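PDB 3JQ0: SusD superfamily protein from Bacteroides vulgatus ATCC 8482, which probably binds nutrients, most likely glycans, at the bacterial outer membrane as a member of the SusD family. Local coordinates for residues F31-P36 against V67-Y72; M54-L57 against I62-E65. All blocks are in the same frame, centred on the assembly; numbering follows the deposited sequence.

How the contacts relate
Both contacts organise the long connection between strand 41-43 and helix 75-91, contact 2 lying within the length of chain that contact 1 brings back to helix 27-34. Their centres are about 10 Å apart, and Leu32 joins them: its CB and CD1 meet Ile69 in contact 1, while its CD2 packs 3.8 Å from Met54 CE and 3.9 Å from Leu57 CD1 of contact 2. A second join runs from Ile62 CG2 to Gly68 N at 4.0 Å. Contact 1 is buried, about 12 Å from the centre of the chain; contact 2 lies farther out, at about 20 Å, where Asn63 holds a glycerol that probably came from the crystallisation liquor.

Contact 1. Residues F31-P36 against V67-Y72; sequences FLLGEP and VGISNY
The last turn of helix 27-34 faces an irregular loop whose backbone stays well clear, the nearest CA atoms, those of Leu32 and Ile69, being 8.4 Å apart. Ile69 fills the interval. Its CB points at the helix, and the end of its extended chain, CD1, touches two consecutive leucines, 3.8 Å from Leu32 CB and 3.7 Å from Leu33 CD2, the two lying roughly at right angles as seen from it. CG1 of Ile69 lies anti to its own carbonyl carbon (chi1 -58°) and chi2 is 175°, which stretches the side chain to its full length toward the helix. Leu32 meets it with CB and the CD1 branch, the latter 4.1 Å from both CG1 and CD1 of Ile69; Leu33 contributes CG and CD2. Trp122 of helix 97-122 touches both Leu33 and Ile69 and extends the apolar cluster. No hydrogen bond crosses between the segments: what joins this end of the helix to the loop here is purely aliphatic packing in a buried setting, a contact that depends on shape rather than on bond direction.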
loop_
_atom_site.group_PDB
_atom_site.type_symbol
_atom_site.label_atom_id
_atom_site.label_comp_id
_atom_site.label_asym_id
_atom_site.label_seq_id
_atom_site.Cartn_x
_atom_site.Cartn_y
_atom_site.Cartn_z
ATOM N N PHE A 31 1.638 4.471 -3.208
ATOM C CA PHE A 31 0.448 4.885 -2.491
ATOM C C PHE A 31 -0.627 5.406 -3.430
ATOM O O PHE A 31 -1.781 4.991 -3.371
ATOM C CB PHE A 31 0.791 5.898 -1.405
ATOM C CG PHE A 31 -0.391 6.632 -0.846
ATOM C CD1 PHE A 31 -1.300 6.005 0.012
ATOM C CD2 PHE A 31 -0.621 7.946 -1.241
ATOM C CE1 PHE A 31 -2.389 6.748 0.490
ATOM C CE2 PHE A 31 -1.704 8.661 -0.765
ATOM C CZ PHE A 31 -2.587 8.051 0.093
ATOM N N LEU A 32 -0.245 6.356 -4.290
ATOM C CA LEU A 32 -1.218 6.974 -5.169
ATOM C C LEU A 32 -1.881 5.978 -6.107
ATOM O O LEU A 32 -3.085 6.085 -6.394
ATOM C CB LEU A 32 -0.580 8.091 -6.012
ATOM C CG LEU A 32 -0.095 9.360 -5.271
ATOM C CD1 LEU A 32 0.534 10.307 -6.315
ATOM C CD2 LEU A 32 -1.191 10.005 -4.451
ATOM N N LEU A 33 -1.092 5.036 -6.629
ATOM C CA LEU A 33 -1.630 4.054 -7.539
ATOM C C LEU A 33 -2.556 3.086 -6.825
ATOM O O LEU A 33 -3.532 2.609 -7.438
ATOM C CB LEU A 33 -0.475 3.255 -8.191
ATOM C CG LEU A 33 0.365 4.052 -9.192
ATOM C CD1 LEU A 33 1.548 3.206 -9.628
ATOM C CD2 LEU A 33 -0.464 4.472 -10.391
ATOM N N GLY A 34 -2.295 2.793 -5.549
ATOM C CA GLY A 34 -3.003 1.720 -4.890
ATOM C C GLY A 34 -4.160 2.100 -3.998
ATOM O O GLY A 34 -4.910 1.198 -3.597
ATOM N N GLU A 35 -4.369 3.405 -3.717
ATOM C CA GLU A 35 -5.351 3.808 -2.711
ATOM C C GLU A 35 -6.331 4.927 -3.072
ATOM O O GLU A 35 -7.540 4.685 -3.000
ATOM C CB GLU A 35 -4.684 3.983 -1.354
ATOM C CG GLU A 35 -5.564 4.519 -0.267
ATOM C CD GLU A 35 -4.925 4.474 1.116
ATOM O OE1 GLU A 35 -4.073 3.594 1.352
ATOM O OE2 GLU A 35 -5.292 5.309 1.987
ATOM N N PRO A 36 -5.885 6.154 -3.405
ATOM C CA PRO A 36 -6.825 7.278 -3.411
ATOM C C PRO A 36 -7.886 7.344 -4.486
ATOM O O PRO A 36 -8.766 8.205 -4.356
ATOM C CB PRO A 36 -5.926 8.523 -3.440
ATOM C CG PRO A 36 -4.612 8.064 -2.956
ATOM C CD PRO A 36 -4.497 6.652 -3.423
ATOM N N VAL A 67 -3.395 13.929 -15.716
ATOM C CA VAL A 67 -3.201 12.485 -15.678
ATOM C C VAL A 67 -3.038 11.874 -14.312
ATOM O O VAL A 67 -3.029 10.669 -14.158
ATOM C CB VAL A 67 -2.047 12.023 -16.590
ATOM C CG1 VAL A 67 -2.282 12.408 -18.038
ATOM C CG2 VAL A 67 -0.709 12.546 -16.102
ATOM N N GLY A 68 -2.827 12.707 -13.293
ATOM C CA GLY A 68 -2.558 12.219 -11.922
ATOM C C GLY A 68 -1.078 11.915 -11.723
ATOM O O GLY A 68 -0.453 12.510 -10.844
ATOM N N ILE A 69 -0.559 10.950 -12.494
ATOM C CA ILE A 69 0.853 10.592 -12.480
ATOM C C ILE A 69 1.310 10.479 -13.925
ATOM O O ILE A 69 0.720 9.723 -14.691
ATOM C CB ILE A 69 1.091 9.235 -11.751
ATOM C CG1 ILE A 69 0.575 9.277 -10.295
ATOM C CG2 ILE A 69 2.563 8.849 -11.871
ATOM C CD1 ILE A 69 0.685 7.930 -9.612
ATOM N N SER A 70 2.342 11.245 -14.271
ATOM C CA SER A 70 2.950 11.245 -15.596
ATOM C C SER A 70 3.976 10.145 -15.788
ATOM O O SER A 70 4.581 9.650 -14.838
ATOM C CB SER A 70 3.630 12.599 -15.888
ATOM O OG SER A 70 2.667 13.574 -16.227
ATOM N N ASN A 71 4.213 9.817 -17.059
ATOM C CA ASN A 71 5.368 9.009 -17.463
ATOM C C ASN A 71 5.538 7.727 -16.702
ATOM O O ASN A 71 6.632 7.402 -16.223
ATOM C CB ASN A 71 6.673 9.836 -17.419
ATOM C CG ASN A 71 7.830 9.184 -18.207
ATOM O OD1 ASN A 71 7.582 8.475 -19.187
ATOM N ND2 ASN A 71 9.050 9.415 -17.804
ATOM N N TYR A 72 4.444 7.012 -16.539
ATOM C CA TYR A 72 4.482 5.684 -15.909
ATOM C C TYR A 72 5.111 5.753 -14.515
ATOM O O TYR A 72 5.783 4.810 -14.071
ATOM C CB TYR A 72 5.182 4.660 -16.812
ATOM C CG TYR A 72 4.494 4.462 -18.137
ATOM C CD1 TYR A 72 3.278 3.800 -18.251
ATOM C CD2 TYR A 72 5.042 5.036 -19.305
ATOM C CE1 TYR A 72 2.678 3.604 -19.481
ATOM C CE2 TYR A 72 4.446 4.815 -20.552
ATOM C CZ TYR A 72 3.276 4.096 -20.628
ATOM O OH TYR A 72 2.750 3.847 -21.873
#

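Contact 2. Residues M54-L57 against I62-E65; sequences MERL and INKE
Ile62 sets its CG2 methyl against the 54-57 turn, touching Leu57 on one hand and the base of Arg56 on the other. Leu57 CD2 approaches this methyl to 3.7 Å, the two branched chains meeting at a slant, although the CB of Leu57 points away from the 62-65 segment. In Ile62, CG2 lies anti to the carbonyl carbon while CG1 takes the position between the backbone N and that carbon (chi1 58°), which directs the short branch at the turn. Arg56 CB stands 4.0 Å from the same methyl. Backbones come close here without bonding: Arg56 O is 3.6 Å from Ile62 N.

Beyond CB, the Arg56 chain runs extended from CG to NE and, in the conformer given, one of two, brings NH1 to 3.9 Å from Asn63 ND2. Guanidinium and amide planes are inclined 52° to each other, and this donor-to-donor approach is not a hydrogen bond; NH1 is bonded instead to the carbonyl oxygen of Thr61. Asn63 turns its OD1 to its own chain, accepting from Glu65 N at 3.0 Å in an Asx turn. The bond is bent, and the donor stands 40° out of the carbonyl plane. ND2 donates to the bound glycerol. Without the amide, as with an alanine here, Glu65 N would probably lose its side-chain acceptor, the Asx turn would be freer to shift, and the glycerol would lose a donor.

Residues 54-57 and 62-65 are thus joined by Ile62 packing on Leu57 and on the base of Arg56, while the polar ends of Arg56 and Asn63 form no bond with each other and are satisfied by separate partners, the carbonyl of Thr61 for the one, Glu65 N and the glycerol for the other.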
loop_
_atom_site.group_PDB
_atom_site.type_symbol
_atom_site.label_atom_id
_atom_site.label_comp_id
_atom_site.label_asym_id
_atom_site.label_seq_id
_atom_site.Cartn_x
_atom_site.Cartn_y
_atom_site.Cartn_z
HETATM N N MSE A 54 -5.313 17.055 -6.478
HETATM C CA MSE A 54 -5.354 15.727 -5.828
HETATM C C MSE A 54 -6.785 15.153 -5.837
HETATM O O MSE A 54 -6.940 13.918 -5.832
HETATM C CB MSE A 54 -4.822 15.797 -4.415
HETATM C CG MSE A 54 -3.381 16.196 -4.287
HETATM SE SE MSE A 54 -2.106 15.311 -5.410
HETATM C CE MSE A 54 -2.377 13.578 -4.905
ATOM N N GLU A 55 -7.796 16.020 -5.855
ATOM C CA GLU A 55 -9.165 15.559 -5.833
ATOM C C GLU A 55 -9.515 14.738 -7.065
ATOM O O GLU A 55 -10.509 14.010 -7.042
ATOM C CB GLU A 55 -10.121 16.767 -5.706
ATOM C CG GLU A 55 -10.252 17.690 -6.904
ATOM C CD GLU A 55 -9.102 18.635 -7.223
ATOM O OE1 GLU A 55 -8.174 18.792 -6.378
ATOM O OE2 GLU A 55 -9.138 19.265 -8.302
ATOM N N ARG A 56 -8.758 14.863 -8.144
ATOM C CA ARG A 56 -9.089 14.083 -9.320
ATOM C C ARG A 56 -8.923 12.590 -9.111
ATOM O O ARG A 56 -9.474 11.817 -9.884
ATOM C CB ARG A 56 -8.287 14.542 -10.518
ATOM C CG ARG A 56 -8.611 15.939 -10.911
ATOM C CD ARG A 56 -8.094 16.181 -12.306
ATOM N NE ARG A 56 -8.433 17.508 -12.770
ATOM C CZ ARG A 56 -9.290 17.774 -13.721
ATOM N NH1 ARG A 56 -9.858 16.803 -14.413
ATOM N NH2 ARG A 56 -9.509 19.063 -14.000
ATOM N N LEU A 57 -8.177 12.205 -8.075
ATOM C CA LEU A 57 -8.096 10.786 -7.702
ATOM C C LEU A 57 -9.411 10.288 -7.080
ATOM O O LEU A 57 -10.069 9.439 -7.691
ATOM C CB LEU A 57 -6.839 10.477 -6.882
ATOM C CG LEU A 57 -5.526 10.822 -7.543
ATOM C CD1 LEU A 57 -4.355 10.398 -6.675
ATOM C CD2 LEU A 57 -5.389 10.334 -8.949
ATOM N N ILE A 62 -9.309 12.142 -13.436
ATOM C CA ILE A 62 -8.067 12.115 -14.230
ATOM C C ILE A 62 -8.429 11.876 -15.693
ATOM O O ILE A 62 -9.409 11.167 -16.006
ATOM C CB ILE A 62 -7.054 11.059 -13.703
ATOM C CG1 ILE A 62 -7.623 9.644 -13.688
ATOM C CG2 ILE A 62 -6.502 11.477 -12.323
ATOM C CD1 ILE A 62 -6.616 8.579 -13.244
ATOM N N ASN A 63 -7.651 12.470 -16.584
ATOM C CA ASN A 63 -7.936 12.388 -18.020
ATOM C C ASN A 63 -6.695 12.767 -18.767
ATOM O O ASN A 63 -5.624 12.962 -18.178
ATOM C CB ASN A 63 -9.165 13.247 -18.390
ATOM C CG ASN A 63 -8.939 14.710 -18.180
ATOM O OD1 ASN A 63 -7.843 15.225 -18.130
ATOM N ND2 ASN A 63 -10.038 15.415 -18.007
ATOM N N LYS A 64 -6.787 12.815 -20.088
ATOM C CA LYS A 64 -5.567 13.010 -20.872
ATOM C C LYS A 64 -4.899 14.370 -20.651
ATOM O O LYS A 64 -3.731 14.523 -20.966
ATOM C CB LYS A 64 -5.831 12.744 -22.364
ATOM C CG LYS A 64 -6.697 13.783 -23.044
ATOM C CD LYS A 64 -7.069 13.389 -24.490
ATOM C CE LYS A 64 -7.733 14.551 -25.255
ATOM N NZ LYS A 64 -9.018 15.053 -24.638
ATOM N N GLU A 65 -5.617 15.330 -20.101
ATOM C CA GLU A 65 -5.024 16.632 -19.763
ATOM C C GLU A 65 -4.541 16.744 -18.320
ATOM O O GLU A 65 -3.735 17.608 -18.034
ATOM C CB GLU A 65 -6.010 17.768 -20.047
ATOM C CG GLU A 65 -6.205 17.934 -21.575
ATOM C CD GLU A 65 -6.988 19.151 -22.012
ATOM O OE1 GLU A 65 -7.445 19.949 -21.155
ATOM O OE2 GLU A 65 -7.129 19.308 -23.257
#